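PDB 5E09: cellulase from Bacillus sp. BG-CS10, which probably hydrolyses internal beta-1,4-glucosidic bonds of cellulose with a glycosyl hydrolase family 5 domain, to which carbohydrate-binding modules are joined. Local coordinates for residues P40-T43 / R44-K48; S82-E85 / Q86-W90; Q136-S139 / H140-F144; H298-E302 / R303-H307. All coordinates share one frame; numbering follows the deposited sequence.

In the fold
All four contacts lie in the family 5 catalytic domain, a barrel of eight parallel strands ringed by helices, and they follow one another along the chain. Contact 1 starts helix 44-52 and contact 2 runs through the neighbouring helix 78-93; their centres are about 11 Å apart, and Arg44 packs on Trp90. Contact 3 leads into strand 142-145 and touches contact 2, about 12 Å away between centres, through His138. Contact 4, where helix 286-302 hands over to the last barrel strand, is about 25 to 30 Å from the other three between centres. All four thus belong to the helical shell and strand entries of the catalytic barrel.

Contact 1: P40-T43 / R44-K48; sequences PRVT and RELIK
At Thr43 the backbone changes from the extended course of residues 40-43 to the helical one that begins at Arg44, and the amide of Leu46 turns back to face Thr43. Thr43 is the N-cap. Its OG1 accepts from Leu46 N over 3.0 Å, while the carbonyl oxygen Thr43 O takes only a weak, bent bond from the same nitrogen. With chi1 at 68°, OG1 sits between the backbone N and the carbonyl carbon, and from there it faces the first turn. Threonine suits this place because its short hydroxyl reaches an amide that has no helical carbonyl before it; the same OG1 is also hydrogen-bonded to Tyr321 OH. Glu45 bends at chi2 (85°) and crosses the threonine at about a right angle, bringing OE1 to 3.3 Å from Thr43 CB. On the inner side, Val42 CG1 meets Ile47 CD1 at 3.9 Å and Leu46 CD2 at 4.3 Å. The apolar contact between Val42, just before the N-cap, and Ile47, four residues after it, is a hydrophobic staple, and Val42 extends it inward to Leu23 and Val87. Arg44 turns elsewhere, pairing with Glu93 and Glu94. Without the hydroxyl, as with an alanine here, Leu46 N would probably keep just its weak bond to Thr43 O, and Tyr321 OH would lose this partner. The helix start is thus held twice, by a polar cap that satisfies a first-turn amide and by the staple, which probably helps to set how the loop lies against the barrel.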
loop_
_atom_site.group_PDB
_atom_site.type_symbol
_atom_site.label_atom_id
_atom_site.label_comp_id
_atom_site.label_asym_id
_atom_site.label_seq_id
_atom_site.Cartn_x
_atom_site.Cartn_y
_atom_site.Cartn_z
ATOM N N PRO A 40 -10.677 -14.566 -7.948
ATOM C CA PRO A 40 -10.996 -15.962 -8.269
ATOM C C PRO A 40 -10.579 -16.898 -7.142
ATOM O O PRO A 40 -9.809 -16.481 -6.274
ATOM C CB PRO A 40 -10.172 -16.231 -9.529
ATOM C CG PRO A 40 -9.013 -15.277 -9.417
ATOM C CD PRO A 40 -9.578 -14.040 -8.777
ATOM N N ARG A 41 -11.070 -18.136 -7.151
ATOM C CA ARG A 41 -10.612 -19.114 -6.175
ATOM C C ARG A 41 -9.125 -19.359 -6.378
ATOM O O ARG A 41 -8.606 -19.208 -7.484
ATOM C CB ARG A 41 -11.410 -20.417 -6.273
ATOM C CG ARG A 41 -12.788 -20.295 -5.635
ATOM C CD ARG A 41 -13.503 -21.625 -5.441
ATOM N NE ARG A 41 -14.804 -21.417 -4.806
ATOM C CZ ARG A 41 -15.591 -22.390 -4.359
ATOM N NH1 ARG A 41 -15.215 -23.657 -4.469
ATOM N NH2 ARG A 41 -16.757 -22.096 -3.796
ATOM N N VAL A 42 -8.437 -19.711 -5.299
ATOM C CA VAL A 42 -6.989 -19.843 -5.342
ATOM C C VAL A 42 -6.585 -21.027 -6.211
ATOM O O VAL A 42 -7.168 -22.107 -6.113
ATOM C CB VAL A 42 -6.401 -20.009 -3.927
ATOM C CG1 VAL A 42 -4.880 -20.089 -3.977
ATOM C CG2 VAL A 42 -6.855 -18.863 -3.033
ATOM N N THR A 43 -5.599 -20.812 -7.075
ATOM C CA THR A 43 -5.076 -21.884 -7.908
ATOM C C THR A 43 -3.679 -22.274 -7.445
ATOM O O THR A 43 -2.988 -21.483 -6.800
ATOM C CB THR A 43 -5.034 -21.482 -9.400
ATOM O OG1 THR A 43 -4.049 -20.458 -9.603
ATOM C CG2 THR A 43 -6.403 -20.986 -9.861
ATOM N N ARG A 44 -3.271 -23.499 -7.762
ATOM C CA ARG A 44 -1.911 -23.949 -7.496
ATOM C C ARG A 44 -0.895 -23.028 -8.174
ATOM O O ARG A 44 0.194 -22.764 -7.646
ATOM C CB ARG A 44 -1.728 -25.388 -7.987
ATOM C CG ARG A 44 -0.372 -25.999 -7.696
ATOM C CD ARG A 44 -0.182 -26.211 -6.206
ATOM N NE ARG A 44 0.939 -27.099 -5.918
ATOM C CZ ARG A 44 2.191 -26.686 -5.759
ATOM N NH1 ARG A 44 2.480 -25.395 -5.867
ATOM N NH2 ARG A 44 3.155 -27.560 -5.497
ATOM N N GLU A 45 -1.266 -22.537 -9.349
ATOM C CA GLU A 45 -0.372 -21.713 -10.149
ATOM C C GLU A 45 -0.175 -20.337 -9.530
ATOM O O GLU A 45 0.873 -19.724 -9.715
ATOM C CB GLU A 45 -0.904 -21.588 -11.583
ATOM C CG GLU A 45 -0.935 -22.889 -12.369
ATOM C CD GLU A 45 -2.196 -23.712 -12.128
ATOM O OE1 GLU A 45 -3.043 -23.307 -11.298
ATOM O OE2 GLU A 45 -2.333 -24.781 -12.765
ATOM N N LEU A 46 -1.178 -19.854 -8.799
ATOM C CA LEU A 46 -1.041 -18.593 -8.070
ATOM C C LEU A 46 0.078 -18.691 -7.038
ATOM O O LEU A 46 1.007 -17.870 -7.015
ATOM C CB LEU A 46 -2.356 -18.220 -7.387
ATOM C CG LEU A 46 -2.358 -16.853 -6.704
ATOM C CD1 LEU A 46 -1.995 -15.787 -7.709
ATOM C CD2 LEU A 46 -3.711 -16.551 -6.079
ATOM N N ILE A 47 -0.019 -19.712 -6.194
ATOM C CA ILE A 47 0.978 -19.976 -5.166
ATOM C C ILE A 47 2.360 -20.188 -5.773
ATOM O O ILE A 47 3.360 -19.589 -5.326
ATOM C CB ILE A 47 0.591 -21.212 -4.330
ATOM C CG1 ILE A 47 -0.860 -21.104 -3.859
ATOM C CG2 ILE A 47 1.531 -21.385 -3.149
ATOM C CD1 ILE A 47 -1.153 -19.872 -3.019
ATOM N N LYS A 48 2.418 -21.034 -6.798
ATOM C CA LYS A 48 3.690 -21.316 -7.453
ATOM C C LYS A 48 4.289 -20.044 -8.044
ATOM O O LYS A 48 5.500 -19.850 -8.009
ATOM C CB LYS A 48 3.524 -22.380 -8.542
ATOM C CG LYS A 48 4.717 -22.476 -9.485
ATOM C CD LYS A 48 4.758 -23.781 -10.255
ATOM C CE LYS A 48 5.824 -23.724 -11.334
ATOM N NZ LYS A 48 5.786 -22.436 -12.093
#

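Contact 2: S82-E85 / Q86-W90; sequences SRVE and QVIDW
Val84 and Ile88, one helical turn apart, lie side by side and point the same way, with Val84 CG1 4.1 Å from Ile88 CD1. This is the tightly packed flank. Ile88 CG1 also rests 3.3 Å from Val84 O, because chi1 of -68° sets it beside its own backbone N, back along the helix. Val87 joins them on the buried side, where Phe27 of a loop and Ile60 of strand 57-60 press against the helix; branched aliphatic residues fit here, since they fill the space between helix and barrel and carry nothing polar. Beneath them runs regular alpha-helical bonding, as in Val87 N to Arg83 O at 2.9 Å.

The outer flank is polar and more loosely filled. Glu85 stands extended, and Asp89 crosses it obliquely, their carboxylate planes 60° apart and Glu85 OE2 4.4 Å from Asp89 OD2. Two like charges so near would probably disfavour each other, but Glu85 forms a salt bridge with Arg134, and Asp89 OD1 is hydrogen-bonded to His138 NE2. Gln86 is exposed, yet its CG lies 3.4 Å above one face of the Trp90 ring, toward the rim, an aliphatic cover that suits a long side chain with a polar end.

One apolar flank turned to the strands and one charged flank turned outward make this an amphipathic helix, the middle element of the beta-alpha-beta unit 57-60, 78-93, 97-100 of a TIM barrel.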
loop_
_atom_site.group_PDB
_atom_site.type_symbol
_atom_site.label_atom_id
_atom_site.label_comp_id
_atom_site.label_asym_id
_atom_site.label_seq_id
_atom_site.Cartn_x
_atom_site.Cartn_y
_atom_site.Cartn_z
ATOM N N SER A 82 -11.470 -26.915 4.302
ATOM C CA SER A 82 -10.626 -27.792 3.504
ATOM C C SER A 82 -9.927 -27.004 2.409
ATOM O O SER A 82 -8.781 -27.296 2.080
ATOM C CB SER A 82 -11.434 -28.929 2.890
ATOM O OG SER A 82 -12.227 -28.441 1.827
ATOM N N ARG A 83 -10.603 -26.000 1.855
ATOM C CA ARG A 83 -9.979 -25.167 0.825
ATOM C C ARG A 83 -8.817 -24.363 1.407
ATOM O O ARG A 83 -7.710 -24.351 0.844
ATOM C CB ARG A 83 -11.005 -24.237 0.176
ATOM C CG ARG A 83 -12.103 -24.977 -0.565
ATOM C CD ARG A 83 -12.813 -24.096 -1.584
ATOM N NE ARG A 83 -13.472 -22.953 -0.964
ATOM C CZ ARG A 83 -14.732 -22.949 -0.540
ATOM N NH1 ARG A 83 -15.484 -24.033 -0.663
ATOM N NH2 ARG A 83 -15.241 -21.853 0.008
ATOM N N VAL A 84 -9.065 -23.711 2.543
ATOM C CA VAL A 84 -8.014 -22.996 3.264
ATOM C C VAL A 84 -6.799 -23.897 3.538
ATOM O O VAL A 84 -5.645 -23.522 3.259
ATOM C CB VAL A 84 -8.546 -22.428 4.602
ATOM C CG1 VAL A 84 -7.408 -21.883 5.457
ATOM C CG2 VAL A 84 -9.585 -21.346 4.345
ATOM N N GLU A 85 -7.066 -25.092 4.061
ATOM C CA GLU A 85 -5.995 -26.037 4.368
ATOM C C GLU A 85 -5.244 -26.455 3.112
ATOM O O GLU A 85 -4.024 -26.611 3.135
ATOM C CB GLU A 85 -6.538 -27.279 5.076
ATOM C CG GLU A 85 -5.467 -28.334 5.325
ATOM C CD GLU A 85 -5.963 -29.514 6.141
ATOM O OE1 GLU A 85 -7.197 -29.682 6.265
ATOM O OE2 GLU A 85 -5.112 -30.269 6.665
ATOM N N GLN A 86 -5.974 -26.641 2.018
ATOM C CA GLN A 86 -5.349 -27.028 0.763
ATOM C C GLN A 86 -4.391 -25.942 0.293
ATOM O O GLN A 86 -3.267 -26.232 -0.120
ATOM C CB GLN A 86 -6.399 -27.309 -0.312
ATOM C CG GLN A 86 -5.789 -27.536 -1.687
ATOM C CD GLN A 86 -6.315 -28.782 -2.368
ATOM O OE1 GLN A 86 -7.514 -29.057 -2.350
ATOM N NE2 GLN A 86 -5.411 -29.553 -2.964
ATOM N N VAL A 87 -4.829 -24.689 0.365
ATOM C CA VAL A 87 -3.963 -23.595 -0.060
ATOM C C VAL A 87 -2.702 -23.568 0.802
ATOM O O VAL A 87 -1.574 -23.442 0.285
ATOM C CB VAL A 87 -4.675 -22.248 0.010
ATOM C CG1 VAL A 87 -3.687 -21.115 -0.232
ATOM C CG2 VAL A 87 -5.802 -22.210 -1.003
ATOM N N ILE A 88 -2.897 -23.725 2.110
ATOM C CA ILE A 88 -1.766 -23.785 3.036
ATOM C C ILE A 88 -0.791 -24.919 2.678
ATOM O O ILE A 88 0.434 -24.750 2.743
ATOM C CB ILE A 88 -2.259 -23.950 4.490
ATOM C CG1 ILE A 88 -2.974 -22.674 4.939
ATOM C CG2 ILE A 88 -1.098 -24.271 5.423
ATOM C CD1 ILE A 88 -3.533 -22.735 6.341
ATOM N N ASP A 89 -1.338 -26.068 2.289
ATOM C CA ASP A 89 -0.517 -27.212 1.903
ATOM C C ASP A 89 0.285 -26.898 0.652
ATOM O O ASP A 89 1.475 -27.189 0.591
ATOM C CB ASP A 89 -1.378 -28.459 1.678
ATOM C CG ASP A 89 -1.937 -29.018 2.970
ATOM O OD1 ASP A 89 -1.398 -28.683 4.048
ATOM O OD2 ASP A 89 -2.911 -29.800 2.910
ATOM N N TRP A 90 -0.377 -26.305 -0.339
ATOM C CA TRP A 90 0.284 -25.884 -1.571
ATOM C C TRP A 90 1.467 -24.971 -1.284
ATOM O O TRP A 90 2.553 -25.140 -1.846
ATOM C CB TRP A 90 -0.700 -25.159 -2.486
ATOM C CG TRP A 90 -1.695 -26.050 -3.150
ATOM C CD1 TRP A 90 -1.626 -27.405 -3.287
ATOM C CD2 TRP A 90 -2.914 -25.644 -3.781
ATOM N NE1 TRP A 90 -2.727 -27.867 -3.967
ATOM C CE2 TRP A 90 -3.534 -26.805 -4.280
ATOM C CE3 TRP A 90 -3.537 -24.409 -3.976
ATOM C CZ2 TRP A 90 -4.751 -26.770 -4.955
ATOM C CZ3 TRP A 90 -4.747 -24.375 -4.645
ATOM C CH2 TRP A 90 -5.341 -25.549 -5.127
#

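Contact 3: Q136-S139 / H140-F144; sequences QGHS and HKLMF
The imidazole of His138 meets Leu142 obliquely, the methyl CD2 approaching neither squarely over the ring nor in its plane, while Phe135 packs against the histidine edge-to-face. At the His140 ring, the carbonyl carbon of the neighbouring Ser139 lies obliquely. From Ser139 to Leu142 the chain makes a type I beta turn, which carries it from helix 117-134 into barrel strand 142-145.

Leu142 CD2 stands 4.0 Å from His138 CB, and beyond it the leucine is buried among Val98, Ile88 and Phe135; a leucine suits the first strand residue because it faces the helix layer and must exclude water. His138 has a polar end as well: its CB packs on the leucine while NE2 bonds to Asp89 of helix 78-93.

Ser139 is exposed and does its work through its hydroxyl. Chi1 of 176° swings OG away from the backbone N to the side of the following peptides, where it accepts from Lys141 N over 3.2 Å in a nearly straight bond (174°), an ST turn within the beta turn. The aliphatic start of Lys141 lies alongside, CG 3.6 Å from that OG, before the chain bends to give NZ to Leu96 O. Arg188 NH1 also donates to Ser139 O and Leu142 O. The turn's own bond, Leu142 N to Ser139 O at 3.2 Å, comes from above the carbonyl plane, 55° out of it.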
loop_
_atom_site.group_PDB
_atom_site.type_symbol
_atom_site.label_atom_id
_atom_site.label_comp_id
_atom_site.label_asym_id
_atom_site.label_seq_id
_atom_site.Cartn_x
_atom_site.Cartn_y
_atom_site.Cartn_z
ATOM N N GLN A 136 -2.367 -29.433 13.662
ATOM C CA GLN A 136 -1.501 -29.928 14.726
ATOM C C GLN A 136 -0.225 -30.579 14.192
ATOM O O GLN A 136 0.846 -30.438 14.787
ATOM C CB GLN A 136 -2.252 -30.925 15.613
ATOM C CG GLN A 136 -1.371 -31.567 16.680
ATOM C CD GLN A 136 -2.162 -32.306 17.737
ATOM O OE1 GLN A 136 -3.369 -32.517 17.594
ATOM N NE2 GLN A 136 -1.485 -32.708 18.808
ATOM N N GLY A 137 -0.340 -31.283 13.069
ATOM C CA GLY A 137 0.787 -32.011 12.514
ATOM C C GLY A 137 1.602 -31.256 11.479
ATOM O O GLY A 137 2.659 -31.730 11.068
ATOM N N HIS A 138 1.124 -30.086 11.063
ATOM C CA HIS A 138 1.782 -29.314 10.008
ATOM C C HIS A 138 3.134 -28.739 10.419
ATOM O O HIS A 138 3.398 -28.510 11.599
ATOM C CB HIS A 138 0.875 -28.176 9.539
ATOM C CG HIS A 138 -0.227 -28.617 8.632
ATOM N ND1 HIS A 138 -1.292 -29.375 9.067
ATOM C CD2 HIS A 138 -0.429 -28.408 7.309
ATOM C CE1 HIS A 138 -2.107 -29.610 8.053
ATOM N NE2 HIS A 138 -1.605 -29.035 6.975
ATOM N N SER A 139 3.973 -28.499 9.418
ATOM C CA SER A 139 5.318 -27.958 9.600
ATOM C C SER A 139 5.363 -26.681 10.441
ATOM O O SER A 139 4.372 -25.948 10.539
ATOM C CB SER A 139 5.943 -27.682 8.230
ATOM O OG SER A 139 7.210 -27.062 8.365
ATOM N N HIS A 140 6.527 -26.414 11.028
ATOM C CA HIS A 140 6.725 -25.214 11.831
ATOM C C HIS A 140 6.798 -23.969 10.957
ATOM O O HIS A 140 6.747 -22.846 11.457
ATOM C CB HIS A 140 7.991 -25.333 12.686
ATOM C CG HIS A 140 7.785 -26.083 13.965
ATOM N ND1 HIS A 140 8.831 -26.503 14.762
ATOM C CD2 HIS A 140 6.653 -26.489 14.590
ATOM C CE1 HIS A 140 8.352 -27.135 15.817
ATOM N NE2 HIS A 140 7.032 -27.142 15.739
ATOM N N LYS A 141 6.911 -24.172 9.649
ATOM C CA LYS A 141 6.909 -23.066 8.701
ATOM C C LYS A 141 5.521 -22.421 8.627
ATOM O O LYS A 141 5.354 -21.337 8.068
ATOM C CB LYS A 141 7.366 -23.546 7.319
ATOM C CG LYS A 141 8.806 -24.075 7.291
ATOM C CD LYS A 141 9.604 -23.496 6.124
ATOM C CE LYS A 141 9.544 -24.379 4.879
ATOM N NZ LYS A 141 8.196 -24.457 4.220
ATOM N N LEU A 142 4.525 -23.097 9.192
ATOM C CA LEU A 142 3.201 -22.503 9.363
ATOM C C LEU A 142 3.099 -21.873 10.754
ATOM O O LEU A 142 3.387 -22.516 11.765
ATOM C CB LEU A 142 2.102 -23.545 9.160
ATOM C CG LEU A 142 0.681 -23.149 9.562
ATOM C CD1 LEU A 142 0.142 -22.060 8.643
ATOM C CD2 LEU A 142 -0.225 -24.365 9.543
HETATM N N MSE A 143 2.704 -20.606 10.790
HETATM C CA MSE A 143 2.596 -19.849 12.029
HETATM C C MSE A 143 1.205 -19.226 12.144
HETATM O O MSE A 143 0.532 -18.983 11.135
HETATM C CB MSE A 143 3.672 -18.764 12.082
HETATM C CG MSE A 143 3.411 -17.589 11.132
HETATM SE SE MSE A 143 5.026 -16.584 10.730
HETATM C CE MSE A 143 5.705 -17.712 9.290
ATOM N N PHE A 144 0.784 -18.967 13.379
ATOM C CA PHE A 144 -0.537 -18.398 13.655
ATOM C C PHE A 144 -0.420 -16.972 14.168
ATOM O O PHE A 144 0.422 -16.707 15.029
ATOM C CB PHE A 144 -1.279 -19.234 14.703
ATOM C CG PHE A 144 -1.535 -20.656 14.300
ATOM C CD1 PHE A 144 -1.622 -21.020 12.964
ATOM C CD2 PHE A 144 -1.718 -21.635 15.268
ATOM C CE1 PHE A 144 -1.877 -22.340 12.601
ATOM C CE2 PHE A 144 -1.971 -22.952 14.910
ATOM C CZ PHE A 144 -2.051 -23.303 13.573
#

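Contact 4: H298-E302 / R303-H307; sequences HHLNE and RDVTH
The carbonyl oxygen of His299 is held twice by Arg303: NH1 donates to His299 O over 2.9 Å, and the backbone N of Arg303 adds a weak bond to the same oxygen. NH1 also donates to His299 ND1 at 3.0 Å, approaching the edge of the ring almost in its plane, although the ring and guanidinium planes stand 55° apart. Chi1 of -72° sets the arginine CG beside its backbone N, back along the helix, and chi4 of 82° turns the guanidinium at the end; arginine suits this place because it can span one turn to both acceptors. NE is hydrogen-bonded to Asn254 OD1, and Glu302 OE1 makes only a long salt bridge to NH1, 3.9 Å away.

The backbone ends the helix in a Schellman motif: Val305 N donates to Leu300 O at 2.9 Å, and Asp304 N to Asn301 O at 3.1 Å, with Asp304 at positive phi turning the chain. The apolar contact that commonly accompanies this motif is present, Leu300 CD2 lying 3.9 Å from Val305 CB. With a leucine in place of the arginine, His299 ND1 and Asn254 would probably lose this donor, His299 O would keep only the weak backbone bond, and the ring would be freer to turn.

As the chain enters strand 306-311, Leu300 CD1 reaches His307 CB at 3.7 Å. A water bridges the polar ends, donating to Asn301 OD1 and hydrogen-bonded to His307 NE2 at 3.0 Å.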
loop_
_atom_site.group_PDB
_atom_site.type_symbol
_atom_site.label_atom_id
_atom_site.label_comp_id
_atom_site.label_asym_id
_atom_site.label_seq_id
_atom_site.Cartn_x
_atom_site.Cartn_y
_atom_site.Cartn_z
ATOM N N HIS A 298 14.450 -0.032 2.003
ATOM C CA HIS A 298 15.809 0.204 2.488
ATOM C C HIS A 298 15.841 0.258 4.014
ATOM O O HIS A 298 16.645 -0.434 4.659
ATOM C CB HIS A 298 16.390 1.500 1.925
ATOM C CG HIS A 298 17.659 1.931 2.599
ATOM N ND1 HIS A 298 18.723 1.079 2.795
ATOM C CD2 HIS A 298 18.032 3.128 3.114
ATOM C CE1 HIS A 298 19.699 1.730 3.405
ATOM N NE2 HIS A 298 19.305 2.975 3.609
ATOM N N HIS A 299 14.963 1.066 4.604
ATOM C CA HIS A 299 15.048 1.243 6.054
ATOM C C HIS A 299 14.549 0.016 6.842
ATOM O O HIS A 299 15.055 -0.279 7.946
ATOM C CB HIS A 299 14.315 2.516 6.460
ATOM C CG HIS A 299 15.098 3.759 6.167
ATOM N ND1 HIS A 299 16.170 4.158 6.936
ATOM C CD2 HIS A 299 14.994 4.664 5.165
ATOM C CE1 HIS A 299 16.684 5.266 6.432
ATOM N NE2 HIS A 299 15.989 5.598 5.359
ATOM N N LEU A 300 13.606 -0.722 6.259
ATOM C CA LEU A 300 13.176 -1.994 6.846
ATOM C C LEU A 300 14.336 -2.977 6.881
ATOM O O LEU A 300 14.547 -3.675 7.880
ATOM C CB LEU A 300 12.007 -2.608 6.072
ATOM C CG LEU A 300 10.683 -1.841 6.055
ATOM C CD1 LEU A 300 9.636 -2.589 5.238
ATOM C CD2 LEU A 300 10.188 -1.566 7.472
ATOM N N ASN A 301 15.075 -3.038 5.775
ATOM C CA ASN A 301 16.248 -3.901 5.700
ATOM C C ASN A 301 17.313 -3.499 6.709
ATOM O O ASN A 301 17.856 -4.355 7.405
ATOM C CB ASN A 301 16.831 -3.896 4.289
ATOM C CG ASN A 301 15.949 -4.630 3.302
ATOM O OD1 ASN A 301 15.151 -5.480 3.677
ATOM N ND2 ASN A 301 16.102 -4.308 2.022
ATOM N N GLU A 302 17.596 -2.201 6.803
ATOM C CA GLU A 302 18.551 -1.715 7.799
ATOM C C GLU A 302 18.114 -2.078 9.220
ATOM O O GLU A 302 18.950 -2.192 10.122
ATOM C CB GLU A 302 18.741 -0.197 7.686
ATOM C CG GLU A 302 19.907 0.235 6.797
ATOM C CD GLU A 302 20.159 1.737 6.841
ATOM O OE1 GLU A 302 19.416 2.453 7.546
ATOM O OE2 GLU A 302 21.112 2.203 6.174
ATOM N N ARG A 303 16.809 -2.261 9.428
ATOM C CA ARG A 303 16.333 -2.602 10.767
ATOM C C ARG A 303 15.833 -4.045 10.930
ATOM O O ARG A 303 15.115 -4.344 11.887
ATOM C CB ARG A 303 15.232 -1.627 11.181
ATOM C CG ARG A 303 15.749 -0.236 11.491
ATOM C CD ARG A 303 14.665 0.809 11.298
ATOM N NE ARG A 303 15.193 2.165 11.389
ATOM C CZ ARG A 303 15.788 2.804 10.387
ATOM N NH1 ARG A 303 15.943 2.208 9.209
ATOM N NH2 ARG A 303 16.235 4.040 10.563
ATOM N N ASP A 304 16.220 -4.925 10.007
ATOM C CA ASP A 304 15.848 -6.347 10.053
ATOM C C ASP A 304 14.350 -6.608 10.224
ATOM O O ASP A 304 13.949 -7.556 10.908
ATOM C CB ASP A 304 16.600 -7.060 11.179
ATOM C CG ASP A 304 18.103 -7.044 10.981
ATOM O OD1 ASP A 304 18.554 -6.987 9.815
ATOM O OD2 ASP A 304 18.830 -7.080 11.997
ATOM N N VAL A 305 13.525 -5.773 9.604
ATOM C CA VAL A 305 12.087 -6.003 9.620
ATOM C C VAL A 305 11.667 -6.826 8.412
ATOM O O VAL A 305 11.785 -6.370 7.277
ATOM C CB VAL A 305 11.290 -4.684 9.627
ATOM C CG1 VAL A 305 9.788 -4.976 9.600
ATOM C CG2 VAL A 305 11.655 -3.845 10.841
ATOM N N THR A 306 11.185 -8.039 8.658
ATOM C CA THR A 306 10.620 -8.851 7.592
ATOM C C THR A 306 9.289 -8.230 7.178
ATOM O O THR A 306 8.451 -7.944 8.027
ATOM C CB THR A 306 10.426 -10.309 8.036
ATOM O OG1 THR A 306 11.697 -10.974 8.044
ATOM C CG2 THR A 306 9.491 -11.044 7.096
ATOM N N HIS A 307 9.101 -7.998 5.881
ATOM C CA HIS A 307 7.909 -7.300 5.407
ATOM C C HIS A 307 7.069 -8.147 4.457
ATOM O O HIS A 307 7.583 -9.037 3.775
ATOM C CB HIS A 307 8.306 -5.992 4.724
ATOM C CG HIS A 307 9.301 -6.172 3.620
ATOM N ND1 HIS A 307 8.968 -6.740 2.407
ATOM C CD2 HIS A 307 10.619 -5.878 3.552
ATOM C CE1 HIS A 307 10.043 -6.780 1.638
ATOM N NE2 HIS A 307 11.059 -6.266 2.309
HETATM O O HOH W 1 13.996 -6.631 1.822
#